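PaxB (Photorhabdus luminescens, PDB 6EK4) probably acts as the B component of a YaxAB-type two-component alpha-helical toxin, joining a partner subunit to build pores in target-cell membranes. Local coordinates at residues A[34-39]-A[45-50]; A[63-68]-A[342-347]; A[138-143]-A[297-302]; A[168-173]-A[269-274]; A[197-202]-A[211-216]. All coordinates share one frame; numbering follows the deposited sequence.

Interaction 1. Residues A[34-39]-A[45-50]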
# COMPACT_ATOMS: atom_id res chain seq x y z
N HIS A 34 -2.49 1.14 9.48
CA HIS A 34 -2.56 0.36 10.72
C HIS A 34 -1.92 -1.03 10.63
O HIS A 34 -1.50 -1.58 11.64
CB HIS A 34 -4.02 0.24 11.18
CG HIS A 34 -4.58 1.52 11.71
ND1 HIS A 34 -5.15 2.48 10.91
CD2 HIS A 34 -4.63 2.01 12.97
CE1 HIS A 34 -5.55 3.50 11.65
NE2 HIS A 34 -5.24 3.24 12.90
N GLN A 35 -1.85 -1.60 9.42
CA GLN A 35 -1.22 -2.91 9.22
C GLN A 35 0.26 -2.79 8.85
O GLN A 35 1.04 -3.71 9.12
CB GLN A 35 -1.98 -3.72 8.16
CG GLN A 35 -1.75 -3.29 6.72
CD GLN A 35 -2.65 -4.02 5.73
OE1 GLN A 35 -3.73 -4.48 6.09
NE2 GLN A 35 -2.20 -4.12 4.49
N GLN A 36 0.63 -1.67 8.24
CA GLN A 36 2.03 -1.39 7.88
C GLN A 36 2.95 -1.48 9.09
O GLN A 36 2.68 -0.87 10.13
CB GLN A 36 2.12 -0.00 7.22
CG GLN A 36 3.52 0.61 7.14
CD GLN A 36 3.80 1.62 8.25
OE1 GLN A 36 2.89 2.21 8.82
NE2 GLN A 36 5.08 1.84 8.54
N LYS A 37 4.03 -2.24 8.95
CA LYS A 37 5.02 -2.42 10.01
C LYS A 37 6.44 -2.35 9.46
O LYS A 37 7.17 -3.34 9.45
CB LYS A 37 4.78 -3.75 10.75
CG LYS A 37 3.51 -3.76 11.59
CD LYS A 37 3.18 -5.16 12.10
CE LYS A 37 1.85 -5.16 12.85
NZ LYS A 37 1.54 -6.49 13.44
N SER A 38 6.82 -1.16 8.99
CA SER A 38 8.18 -0.89 8.52
C SER A 38 9.15 -0.68 9.69
O SER A 38 10.36 -0.88 9.54
CB SER A 38 8.20 0.33 7.59
OG SER A 38 7.73 1.49 8.26
N GLY A 39 8.62 -0.27 10.84
CA GLY A 39 9.41 -0.13 12.06
C GLY A 39 10.29 1.10 12.10
O GLY A 39 11.33 1.10 12.77
N GLU A 45 3.94 7.28 12.62
CA GLU A 45 3.17 8.41 13.14
C GLU A 45 2.65 9.30 12.01
O GLU A 45 1.50 9.72 12.03
CB GLU A 45 4.02 9.25 14.10
CG GLU A 45 3.22 10.27 14.89
CD GLU A 45 4.09 11.21 15.70
OE1 GLU A 45 5.17 10.79 16.16
OE2 GLU A 45 3.69 12.38 15.89
N LYS A 46 3.51 9.58 11.03
CA LYS A 46 3.13 10.41 9.89
C LYS A 46 2.01 9.79 9.05
O LYS A 46 1.14 10.50 8.56
CB LYS A 46 4.34 10.71 8.99
CG LYS A 46 5.29 11.76 9.55
CD LYS A 46 6.29 12.20 8.50
CE LYS A 46 7.44 12.99 9.10
NZ LYS A 46 8.40 13.46 8.05
N THR A 47 2.04 8.47 8.90
CA THR A 47 0.99 7.76 8.17
C THR A 47 -0.35 7.85 8.89
O THR A 47 -1.40 7.93 8.26
CB THR A 47 1.34 6.27 7.94
OG1 THR A 47 1.78 5.69 9.17
CG2 THR A 47 2.43 6.14 6.89
N LEU A 48 -0.31 7.84 10.23
CA LEU A 48 -1.52 8.03 11.03
C LEU A 48 -2.06 9.45 10.91
O LEU A 48 -3.27 9.66 10.99
CB LEU A 48 -1.26 7.68 12.50
CG LEU A 48 -0.99 6.20 12.80
CD1 LEU A 48 -0.48 6.03 14.23
CD2 LEU A 48 -2.23 5.35 12.57
N ARG A 49 -1.17 10.43 10.72
CA ARG A 49 -1.60 11.81 10.46
C ARG A 49 -2.32 11.92 9.13
O ARG A 49 -3.32 12.63 9.01
CB ARG A 49 -0.40 12.76 10.46
CG ARG A 49 0.27 12.98 11.80
CD ARG A 49 1.49 13.86 11.65
NE ARG A 49 2.36 13.85 12.83
CZ ARG A 49 3.59 14.35 12.87
NH1 ARG A 49 4.13 14.92 11.80
NH2 ARG A 49 4.29 14.28 13.99
N ILE A 50 -1.81 11.21 8.12
CA ILE A 50 -2.40 11.24 6.78
C ILE A 50 -3.78 10.59 6.78
O ILE A 50 -4.71 11.13 6.18
CB ILE A 50 -1.48 10.55 5.73
CG1 ILE A 50 -0.19 11.36 5.55
CG2 ILE A 50 -2.19 10.41 4.39
CD1 ILE A 50 0.93 10.59 4.88
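The imidazole of H34 offers one face to a methyl group of L48, and this CH-pi contact carries the outer half of the turn between helices 19-35 and 42-73. CD2 of L48 lies 4.0 Å from the centroid of the H34 ring, 24° off the ring normal; it is displaced toward the rim, with H34 NE2 as the nearest atom at 3.7 Å from L48 CD2. The two side chains meet at about a right angle. In H34, CG is anti to the carbonyl carbon (chi1 -72°) and the ring stands across the CB-CG bond, so that a flat side is available to the methyl. ND1 is hydrogen-bonded to W30 O one turn back, which restrains the rotation of the ring.

Deeper in the turn, Q36 swings its CG anti to the backbone N (chi1 163°), and a bend at the next bond brings OE1 obliquely toward T47. OE1 of Q36 comes to 3.7 Å from OG1 of T47; the hydroxyl has its hydrogen-bond partners in its own helix, at Q44 O and I43 O. Q36 is also where the chain leaves helical geometry.

Helix 247-321 lies against the buried side of this hairpin, touching Q36 through D287 and T47 through I291, while T47 and I50 also pack back on S33 and I29 of helix 19-35.

Interaction 2. Residues A[63-68]-A[342-347]; sequences ASVPQL and DLALQY
The rotamer of V65 splits its two methyls between different partners on helix 342-347: with chi1 at 175°, CG1 stands anti to the backbone N and CG2 anti to the carbonyl carbon. On the other helix, L343 and Y347 both carry CG anti to their carbonyl carbons, one turn apart, and V65 enters between them. Its CG2 sits 3.8 Å from L343 CB, with L343 CD1 at a similar separation, and 3.9 Å from Y347 CE2. The tyrosine is met at the edge of its ring, near the ring plane. CG1 turns instead to A344, whose CB is 4.1 Å from V65 CG1.

The helix axes approach to 9.8 Å with 137° between their N-to-C directions. V65 and A344 are the closest backbone pair, and P66, whose N cannot bond to the preceding turn, kinks the first helix just beside the contact. W309 of helix 247-321 touches S64 and L343, and V19 of helix 19-35 covers L343 and Y347. At the border, Q346 bonds D342 OD1 through NE2 and also binds the backbone at I17 and V19.

The meeting itself is wholly apolar: a single branched residue fills the interface by van der Waals contact, while S64 OG bonds A61 O within its own helix and the Q346 amide is engaged by D342 and the backbone around the start of helix 19-35, consistent with a junction held by shape and hydrophobic burial.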
# COMPACT_ATOMS: atom_id res chain seq x y z
N ALA A 63 -20.22 16.34 3.79
CA ALA A 63 -21.08 17.37 4.38
C ALA A 63 -21.36 18.52 3.43
O ALA A 63 -22.40 19.17 3.53
CB ALA A 63 -20.45 17.90 5.66
N SER A 64 -20.43 18.78 2.51
CA SER A 64 -20.56 19.89 1.56
C SER A 64 -21.77 19.74 0.64
O SER A 64 -22.42 20.73 0.31
CB SER A 64 -19.29 20.01 0.72
OG SER A 64 -19.09 18.85 -0.08
N VAL A 65 -22.06 18.51 0.23
CA VAL A 65 -23.14 18.24 -0.73
C VAL A 65 -24.53 18.64 -0.18
O VAL A 65 -25.21 19.45 -0.81
CB VAL A 65 -23.12 16.78 -1.23
CG1 VAL A 65 -24.32 16.49 -2.13
CG2 VAL A 65 -21.82 16.49 -1.97
N PRO A 66 -24.94 18.09 0.98
CA PRO A 66 -26.24 18.49 1.54
C PRO A 66 -26.26 19.92 2.08
O PRO A 66 -27.34 20.50 2.21
CB PRO A 66 -26.44 17.48 2.68
CG PRO A 66 -25.07 17.08 3.07
CD PRO A 66 -24.30 17.05 1.79
N GLN A 67 -25.10 20.47 2.40
CA GLN A 67 -24.99 21.86 2.84
C GLN A 67 -25.29 22.82 1.70
O GLN A 67 -26.11 23.73 1.83
CB GLN A 67 -23.60 22.14 3.42
CG GLN A 67 -23.35 23.58 3.87
CD GLN A 67 -24.30 24.04 4.95
OE1 GLN A 67 -24.79 23.25 5.75
NE2 GLN A 67 -24.57 25.35 4.98
N LEU A 68 -24.61 22.62 0.57
CA LEU A 68 -24.78 23.47 -0.61
C LEU A 68 -26.14 23.27 -1.28
O LEU A 68 -26.69 24.20 -1.86
CB LEU A 68 -23.66 23.24 -1.62
CG LEU A 68 -22.27 23.68 -1.16
CD1 LEU A 68 -21.21 23.22 -2.16
CD2 LEU A 68 -22.20 25.19 -0.98
N ASP A 342 -26.23 14.55 -8.39
CA ASP A 342 -25.38 13.46 -8.84
C ASP A 342 -24.42 13.00 -7.74
O ASP A 342 -24.23 11.81 -7.54
CB ASP A 342 -24.59 13.88 -10.08
CG ASP A 342 -23.59 12.82 -10.52
OD1 ASP A 342 -22.37 13.11 -10.51
OD2 ASP A 342 -24.02 11.70 -10.87
N LEU A 343 -23.81 13.96 -7.04
CA LEU A 343 -22.88 13.65 -5.95
C LEU A 343 -23.59 12.93 -4.80
O LEU A 343 -23.04 12.00 -4.21
CB LEU A 343 -22.20 14.91 -5.43
CG LEU A 343 -21.22 15.61 -6.38
CD1 LEU A 343 -20.69 16.88 -5.74
CD2 LEU A 343 -20.07 14.69 -6.78
N ALA A 344 -24.81 13.35 -4.50
CA ALA A 344 -25.64 12.69 -3.49
C ALA A 344 -26.02 11.27 -3.94
O ALA A 344 -26.08 10.35 -3.12
CB ALA A 344 -26.89 13.50 -3.20
N LEU A 345 -26.27 11.11 -5.24
CA LEU A 345 -26.58 9.80 -5.81
C LEU A 345 -25.42 8.82 -5.66
O LEU A 345 -25.64 7.62 -5.46
CB LEU A 345 -26.96 9.95 -7.29
CG LEU A 345 -27.32 8.68 -8.08
CD1 LEU A 345 -28.58 8.03 -7.52
CD2 LEU A 345 -27.50 9.02 -9.55
N GLN A 346 -24.19 9.33 -5.76
CA GLN A 346 -23.00 8.50 -5.58
C GLN A 346 -22.84 8.07 -4.12
O GLN A 346 -22.61 6.89 -3.85
CB GLN A 346 -21.75 9.25 -6.03
CG GLN A 346 -21.69 9.52 -7.52
CD GLN A 346 -20.40 10.18 -7.94
OE1 GLN A 346 -19.31 9.74 -7.57
NE2 GLN A 346 -20.50 11.24 -8.73
N TYR A 347 -22.97 9.02 -3.20
CA TYR A 347 -22.88 8.73 -1.76
C TYR A 347 -23.99 7.79 -1.29
O TYR A 347 -23.75 6.89 -0.49
CB TYR A 347 -22.93 10.02 -0.93
CG TYR A 347 -21.64 10.82 -0.95
CD1 TYR A 347 -20.45 10.25 -0.52
CD2 TYR A 347 -21.63 12.15 -1.36
CE1 TYR A 347 -19.27 10.98 -0.53
CE2 TYR A 347 -20.45 12.88 -1.36
CZ TYR A 347 -19.28 12.29 -0.95
OH TYR A 347 -18.11 13.01 -0.95

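Interaction 3. Residues A[138-143]-A[297-302]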
# COMPACT_ATOMS: atom_id res chain seq x y z
N ALA A 138 -4.53 20.74 2.04
CA ALA A 138 -3.24 21.17 2.57
C ALA A 138 -2.76 20.25 3.69
O ALA A 138 -1.59 19.87 3.72
CB ALA A 138 -3.32 22.61 3.06
N ASP A 139 -3.67 19.89 4.59
CA ASP A 139 -3.33 19.06 5.75
C ASP A 139 -2.83 17.67 5.36
O ASP A 139 -1.84 17.19 5.92
CB ASP A 139 -4.54 18.92 6.69
CG ASP A 139 -4.80 20.18 7.52
OD1 ASP A 139 -3.85 20.96 7.75
OD2 ASP A 139 -5.95 20.37 7.95
N VAL A 140 -3.50 17.02 4.41
CA VAL A 140 -3.12 15.67 3.98
C VAL A 140 -1.84 15.66 3.14
O VAL A 140 -1.01 14.77 3.28
CB VAL A 140 -4.25 14.94 3.21
CG1 VAL A 140 -5.52 14.86 4.05
CG2 VAL A 140 -4.53 15.59 1.86
N SER A 141 -1.69 16.66 2.28
CA SER A 141 -0.57 16.71 1.33
C SER A 141 0.76 17.16 1.96
O SER A 141 1.82 16.76 1.49
CB SER A 141 -0.91 17.62 0.15
OG SER A 141 -1.11 18.95 0.58
N ASN A 142 0.69 17.98 3.01
CA ASN A 142 1.90 18.53 3.64
C ASN A 142 2.69 17.54 4.51
O ASN A 142 3.81 17.85 4.92
CB ASN A 142 1.56 19.79 4.45
CG ASN A 142 1.31 21.01 3.58
OD1 ASN A 142 1.68 21.04 2.40
ND2 ASN A 142 0.69 22.03 4.16
N VAL A 143 2.11 16.38 4.79
CA VAL A 143 2.83 15.33 5.52
C VAL A 143 3.80 14.65 4.55
O VAL A 143 3.37 14.05 3.57
CB VAL A 143 1.87 14.28 6.12
CG1 VAL A 143 2.66 13.22 6.89
CG2 VAL A 143 0.85 14.95 7.03
N THR A 297 -4.58 9.75 -5.31
CA THR A 297 -5.88 9.44 -5.92
C THR A 297 -7.02 10.27 -5.32
O THR A 297 -7.85 10.80 -6.06
CB THR A 297 -6.21 7.94 -5.80
OG1 THR A 297 -5.24 7.18 -6.53
CG2 THR A 297 -7.60 7.64 -6.35
N LEU A 298 -7.05 10.37 -3.99
CA LEU A 298 -8.12 11.10 -3.31
C LEU A 298 -7.99 12.62 -3.50
O LEU A 298 -9.00 13.31 -3.60
CB LEU A 298 -8.17 10.75 -1.82
CG LEU A 298 -7.15 11.36 -0.86
CD1 LEU A 298 -7.63 12.68 -0.26
CD2 LEU A 298 -6.82 10.38 0.26
N LEU A 299 -6.76 13.11 -3.56
CA LEU A 299 -6.50 14.55 -3.77
C LEU A 299 -6.93 15.04 -5.15
O LEU A 299 -7.33 16.20 -5.30
CB LEU A 299 -5.02 14.87 -3.52
CG LEU A 299 -4.60 14.96 -2.05
CD1 LEU A 299 -3.08 15.06 -1.94
CD2 LEU A 299 -5.27 16.14 -1.36
N LEU A 300 -6.84 14.18 -6.16
CA LEU A 300 -7.37 14.48 -7.50
C LEU A 300 -8.87 14.73 -7.45
O LEU A 300 -9.37 15.67 -8.05
CB LEU A 300 -7.06 13.34 -8.48
CG LEU A 300 -5.81 13.45 -9.36
CD1 LEU A 300 -4.63 14.08 -8.63
CD2 LEU A 300 -5.43 12.08 -9.91
N GLN A 301 -9.58 13.87 -6.72
CA GLN A 301 -11.03 14.02 -6.53
C GLN A 301 -11.33 15.19 -5.60
O GLN A 301 -12.32 15.90 -5.79
CB GLN A 301 -11.63 12.74 -5.95
CG GLN A 301 -11.43 11.50 -6.81
CD GLN A 301 -12.09 11.59 -8.17
OE1 GLN A 301 -13.09 12.29 -8.34
NE2 GLN A 301 -11.54 10.88 -9.14
N ALA A 302 -10.48 15.39 -4.59
CA ALA A 302 -10.65 16.48 -3.63
C ALA A 302 -10.44 17.85 -4.27
O ALA A 302 -11.16 18.80 -3.97
CB ALA A 302 -9.70 16.31 -2.46
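Along 138-143 the first residue to meet helix 297-302 is V140, which points its CG2 at L299. The two side chains reach toward each other tip to tip, L299 CD2 lying 3.3 Å from V140 CG2. At chi1 -57° the valine places CG2 between its backbone N and carbonyl carbon, on the side facing the leucine, while L299 carries its CG anti to the carbonyl carbon, which directs its fork at V140. The other methyl, CD1, lies 4.1 Å from V140 CG2, so a single valine branch touches both arms of the leucine fork.

S141 follows on the flank, using carbon alone: its CB approaches L299 CD1 at 4.0 Å. The hydroxyl is turned back along its own helix and bonded to I137 O, leaving this edge of the contact apolar. At N142 the backbone N still bonds A138 O (3.0 Å), and by V143 the chain has left helical geometry. The carbonyls of V140 and V143 are both hydrogen-bonded to NH1 of R295, one turn before L299, so the arginine ties the chain at and just after the C-terminal part of helix 101-141 to helix 247-321 by charge-assisted bonds beside the valine-leucine contact.

Several helices close in around the pair. I137 of helix 101-141 also touches L299; Y53 of helix 42-73 touches V140; and K46 and I50 of that same helix lie against V143. Helix 19-35 packs on L298 through A25 and I29, placing the contact within the multi-helix bundle.

Interaction 4. Residues A[168-173]-A[269-274]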
# COMPACT_ATOMS: atom_id res chain seq x y z
N ALA A 168 21.13 -19.94 0.86
CA ALA A 168 21.35 -20.83 -0.28
C ALA A 168 22.74 -21.47 -0.24
O ALA A 168 22.89 -22.66 -0.53
CB ALA A 168 21.15 -20.09 -1.59
N GLN A 169 23.74 -20.71 0.13
CA GLN A 169 25.03 -21.32 0.19
C GLN A 169 25.08 -22.25 1.37
O GLN A 169 25.53 -23.37 1.26
CB GLN A 169 26.10 -20.27 0.32
CG GLN A 169 27.37 -20.64 -0.41
CD GLN A 169 28.54 -19.96 0.20
OE1 GLN A 169 28.42 -18.89 0.78
NE2 GLN A 169 29.70 -20.59 0.10
N GLN A 170 24.59 -21.80 2.50
CA GLN A 170 24.62 -22.65 3.70
C GLN A 170 23.90 -23.98 3.46
O GLN A 170 24.41 -25.03 3.86
CB GLN A 170 23.98 -21.93 4.89
CG GLN A 170 24.77 -20.73 5.41
CD GLN A 170 25.90 -21.12 6.36
OE1 GLN A 170 26.48 -22.21 6.24
NE2 GLN A 170 26.21 -20.24 7.29
N GLU A 171 22.73 -23.93 2.83
CA GLU A 171 21.97 -25.13 2.50
C GLU A 171 22.74 -26.07 1.57
O GLU A 171 22.58 -27.29 1.64
CB GLU A 171 20.63 -24.77 1.85
CG GLU A 171 19.58 -24.22 2.81
CD GLU A 171 18.76 -25.31 3.47
OE1 GLU A 171 19.35 -26.24 4.06
OE2 GLU A 171 17.51 -25.24 3.41
N LYS A 172 23.56 -25.50 0.69
CA LYS A 172 24.34 -26.29 -0.27
C LYS A 172 25.56 -26.93 0.41
O LYS A 172 25.87 -28.10 0.14
CB LYS A 172 24.78 -25.41 -1.45
CG LYS A 172 25.02 -26.19 -2.74
CD LYS A 172 24.90 -25.28 -3.96
CE LYS A 172 24.68 -26.08 -5.23
NZ LYS A 172 24.24 -25.21 -6.36
N ASN A 173 26.23 -26.17 1.27
CA ASN A 173 27.34 -26.70 2.07
C ASN A 173 26.88 -27.77 3.06
O ASN A 173 27.63 -28.70 3.37
CB ASN A 173 28.05 -25.58 2.83
CG ASN A 173 28.80 -24.63 1.90
OD1 ASN A 173 28.83 -24.81 0.69
ND2 ASN A 173 29.42 -23.61 2.49
N ASP A 269 18.86 -20.98 10.89
CA ASP A 269 17.72 -20.54 11.71
C ASP A 269 17.82 -19.06 12.05
O ASP A 269 16.82 -18.34 12.02
CB ASP A 269 17.61 -21.37 12.99
CG ASP A 269 17.05 -22.76 12.74
OD1 ASP A 269 17.04 -23.21 11.57
OD2 ASP A 269 16.62 -23.41 13.72
N ASP A 270 19.03 -18.60 12.38
CA ASP A 270 19.27 -17.18 12.65
C ASP A 270 19.08 -16.31 11.40
O ASP A 270 18.58 -15.19 11.50
CB ASP A 270 20.66 -16.96 13.24
CG ASP A 270 20.79 -17.47 14.67
OD1 ASP A 270 19.89 -17.18 15.49
OD2 ASP A 270 21.80 -18.14 14.98
N LEU A 271 19.47 -16.83 10.24
CA LEU A 271 19.28 -16.12 8.97
C LEU A 271 17.80 -16.06 8.57
O LEU A 271 17.35 -15.07 8.01
CB LEU A 271 20.09 -16.78 7.85
CG LEU A 271 21.61 -16.55 7.89
CD1 LEU A 271 22.32 -17.52 6.96
CD2 LEU A 271 21.96 -15.12 7.55
N LYS A 272 17.05 -17.12 8.87
CA LYS A 272 15.62 -17.17 8.58
C LYS A 272 14.81 -16.23 9.48
O LYS A 272 13.73 -15.77 9.09
CB LYS A 272 15.08 -18.60 8.67
CG LYS A 272 15.46 -19.46 7.47
CD LYS A 272 15.02 -20.90 7.64
CE LYS A 272 15.61 -21.78 6.55
NZ LYS A 272 15.16 -23.20 6.65
N ILE A 273 15.32 -15.94 10.67
CA ILE A 273 14.73 -14.92 11.54
C ILE A 273 14.96 -13.54 10.94
O ILE A 273 14.03 -12.73 10.86
CB ILE A 273 15.31 -14.98 12.97
CG1 ILE A 273 14.85 -16.27 13.67
CG2 ILE A 273 14.88 -13.77 13.79
CD1 ILE A 273 15.71 -16.67 14.85
N GLN A 274 16.19 -13.26 10.51
CA GLN A 274 16.53 -12.00 9.85
C GLN A 274 15.74 -11.80 8.56
O GLN A 274 15.38 -10.67 8.21
CB GLN A 274 18.03 -11.92 9.55
CG GLN A 274 18.92 -11.86 10.77
CD GLN A 274 20.40 -11.90 10.41
OE1 GLN A 274 20.93 -10.98 9.79
NE2 GLN A 274 21.07 -12.99 10.78
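Helices 168-173 and 269-274 run in broadly opposite directions, nearest at Q170 and L271, whose CA atoms are 9.9 Å apart. That wide spacing is bridged by side chains alone. Q170 curls at chi2 (-82°), presenting the flank of its chain, and its CG comes to 4.3 Å from L271 CD1; the aliphatic part of the glutamine thus does the touching. L271 also rests on D166 and I167 one turn back on the opposing helix, while Q170 leans on I264, D267 and C268, so each extends the contact along the pair of helices.

Beside this lies a charged pair. The extended K272 stretches across until its NZ is 4.5 Å from E171 OE2, too far for a salt bridge. E171 has a closer partner in K174 of its own helix, which forms a salt bridge with OE1.

Helices 149-193 and 247-321 run here as a long antiparallel pair, consistent with a coiled coil, and this is a sparse section of it. Cohesion comes from weak dispersion between a leucine methyl and a glutamine methylene, with a long-range attraction between E171 and K272 that is probably softened by solvent at the surface.

Interaction 5. Residues A[197-202]-A[211-216]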
# COMPACT_ATOMS: atom_id res chain seq x y z
N ALA A 197 35.95 -55.23 12.85
CA ALA A 197 36.77 -54.84 14.00
C ALA A 197 37.27 -56.06 14.78
O ALA A 197 38.30 -55.99 15.45
CB ALA A 197 35.99 -53.91 14.91
N ASP A 198 36.53 -57.17 14.70
CA ASP A 198 36.91 -58.41 15.35
C ASP A 198 38.10 -59.07 14.64
O ASP A 198 39.01 -59.57 15.28
CB ASP A 198 35.71 -59.37 15.41
CG ASP A 198 35.91 -60.52 16.39
OD1 ASP A 198 35.05 -61.44 16.40
OD2 ASP A 198 36.89 -60.52 17.16
N MET A 199 38.07 -59.07 13.30
CA MET A 199 39.16 -59.64 12.50
C MET A 199 40.38 -58.73 12.50
O MET A 199 41.47 -59.13 12.94
CB MET A 199 38.72 -59.85 11.05
CG MET A 199 37.76 -61.01 10.83
SD MET A 199 37.59 -61.39 9.07
CE MET A 199 39.16 -62.20 8.73
N PHE A 200 40.20 -57.51 12.00
CA PHE A 200 41.30 -56.56 11.82
C PHE A 200 41.38 -55.62 13.02
O PHE A 200 40.49 -54.80 13.23
CB PHE A 200 41.11 -55.76 10.53
CG PHE A 200 40.91 -56.62 9.31
CD1 PHE A 200 39.63 -57.03 8.93
CD2 PHE A 200 41.99 -57.01 8.54
CE1 PHE A 200 39.45 -57.82 7.81
CE2 PHE A 200 41.81 -57.80 7.41
CZ PHE A 200 40.53 -58.21 7.05
N LYS A 201 42.44 -55.75 13.81
CA LYS A 201 42.60 -54.97 15.04
C LYS A 201 42.85 -53.50 14.73
O LYS A 201 43.62 -53.17 13.82
CB LYS A 201 43.77 -55.50 15.87
CG LYS A 201 43.59 -56.92 16.39
CD LYS A 201 44.73 -57.29 17.33
CE LYS A 201 44.58 -58.71 17.86
NZ LYS A 201 45.56 -59.00 18.94
N ASP A 202 42.20 -52.62 15.49
CA ASP A 202 42.46 -51.17 15.47
C ASP A 202 42.19 -50.48 14.13
O ASP A 202 41.32 -49.62 14.04
CB ASP A 202 43.89 -50.87 15.93
CG ASP A 202 44.18 -51.38 17.33
OD1 ASP A 202 43.42 -51.02 18.26
OD2 ASP A 202 45.16 -52.13 17.51
N ASP A 211 38.84 -58.53 -0.38
CA ASP A 211 38.66 -59.52 -1.45
C ASP A 211 38.85 -60.96 -0.95
O ASP A 211 38.17 -61.87 -1.42
CB ASP A 211 39.64 -59.26 -2.60
CG ASP A 211 39.29 -58.02 -3.39
OD1 ASP A 211 39.21 -58.11 -4.63
OD2 ASP A 211 39.09 -56.96 -2.77
N LYS A 212 39.77 -61.14 0.00
CA LYS A 212 40.13 -62.47 0.49
C LYS A 212 39.12 -63.07 1.46
O LYS A 212 39.24 -64.23 1.84
CB LYS A 212 41.52 -62.41 1.15
CG LYS A 212 42.63 -61.94 0.22
CD LYS A 212 43.91 -61.66 0.99
CE LYS A 212 44.99 -61.07 0.09
NZ LYS A 212 46.26 -60.84 0.84
N LEU A 213 38.12 -62.28 1.87
CA LEU A 213 37.08 -62.74 2.78
C LEU A 213 36.11 -63.70 2.08
O LEU A 213 35.84 -63.56 0.89
CB LEU A 213 36.29 -61.56 3.34
CG LEU A 213 37.06 -60.53 4.17
CD1 LEU A 213 36.24 -59.26 4.34
CD2 LEU A 213 37.46 -61.11 5.52
N ASP A 214 35.59 -64.67 2.84
CA ASP A 214 34.61 -65.62 2.31
C ASP A 214 33.25 -64.94 2.21
O ASP A 214 32.44 -65.00 3.14
CB ASP A 214 34.52 -66.86 3.21
CG ASP A 214 33.56 -67.91 2.68
OD1 ASP A 214 32.96 -68.64 3.50
OD2 ASP A 214 33.39 -68.02 1.44
N LEU A 215 33.01 -64.30 1.07
CA LEU A 215 31.75 -63.60 0.81
C LEU A 215 31.30 -63.82 -0.62
O LEU A 215 32.11 -64.10 -1.50
CB LEU A 215 31.90 -62.10 1.08
CG LEU A 215 32.01 -61.67 2.54
CD1 LEU A 215 32.47 -60.23 2.64
CD2 LEU A 215 30.69 -61.87 3.27
N ALA A 216 29.99 -63.70 -0.85
CA ALA A 216 29.44 -63.74 -2.19
C ALA A 216 29.95 -62.53 -2.97
O ALA A 216 30.17 -61.46 -2.40
CB ALA A 216 27.91 -63.74 -2.15
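The tip of the long helical rod, where the chain turns between helices 149-193 and 217-237, brings M199 and L213 together across an irregular loop. One methyl does all the work on the leucine side: L213 CD2 is 3.6 Å from M199 SD and 3.8 Å from M199 CE. The methionine chain bends at its last torsion (chi3 74°), which lays the thioether and terminal methyl beside the leucine, and the two side chains slide past each other in opposite directions. F200 adds a looser touch, its CE1 at 4.5 Å from L213 CD2, the methyl standing at the edge of the ring near its plane.

As in other alpha-helical pore-forming toxins, such a tip may be the part that meets the membrane, although for PaxB this is an inference. F200 is the first residue to leave helical geometry after helix 196-199, and its carbonyl is hydrogen-bonded to Y247 OH at the start of helix 247-321; P205 and D209 touch its side chain. On the opposite segment D211 is salt-bridged to K224 of helix 217-237. D214, next to L213, centres an inverse gamma turn, and A216 occupies the N-cap position of that helix.

Overall arrangement
From the N terminus, interaction 1 closes first, joining the end of helix 19-35 to the start of helix 42-73 across a short turn. Further along helix 42-73, interaction 2 opens and closes only at helix 326-348, enclosing most of the chain. The others nest in succession: interaction 3 inside interaction 2, interaction 4 inside interaction 3, and interaction 5 innermost, and none cross. Interactions 1 and 3 touch, with centres about 17 Å apart. Helix 247-321 serves both interactions 3 and 4, linking the bundle to the long helical pair. Interactions 2 and 5, centres about 97 Å apart, lie on opposite sides of the chain's centre.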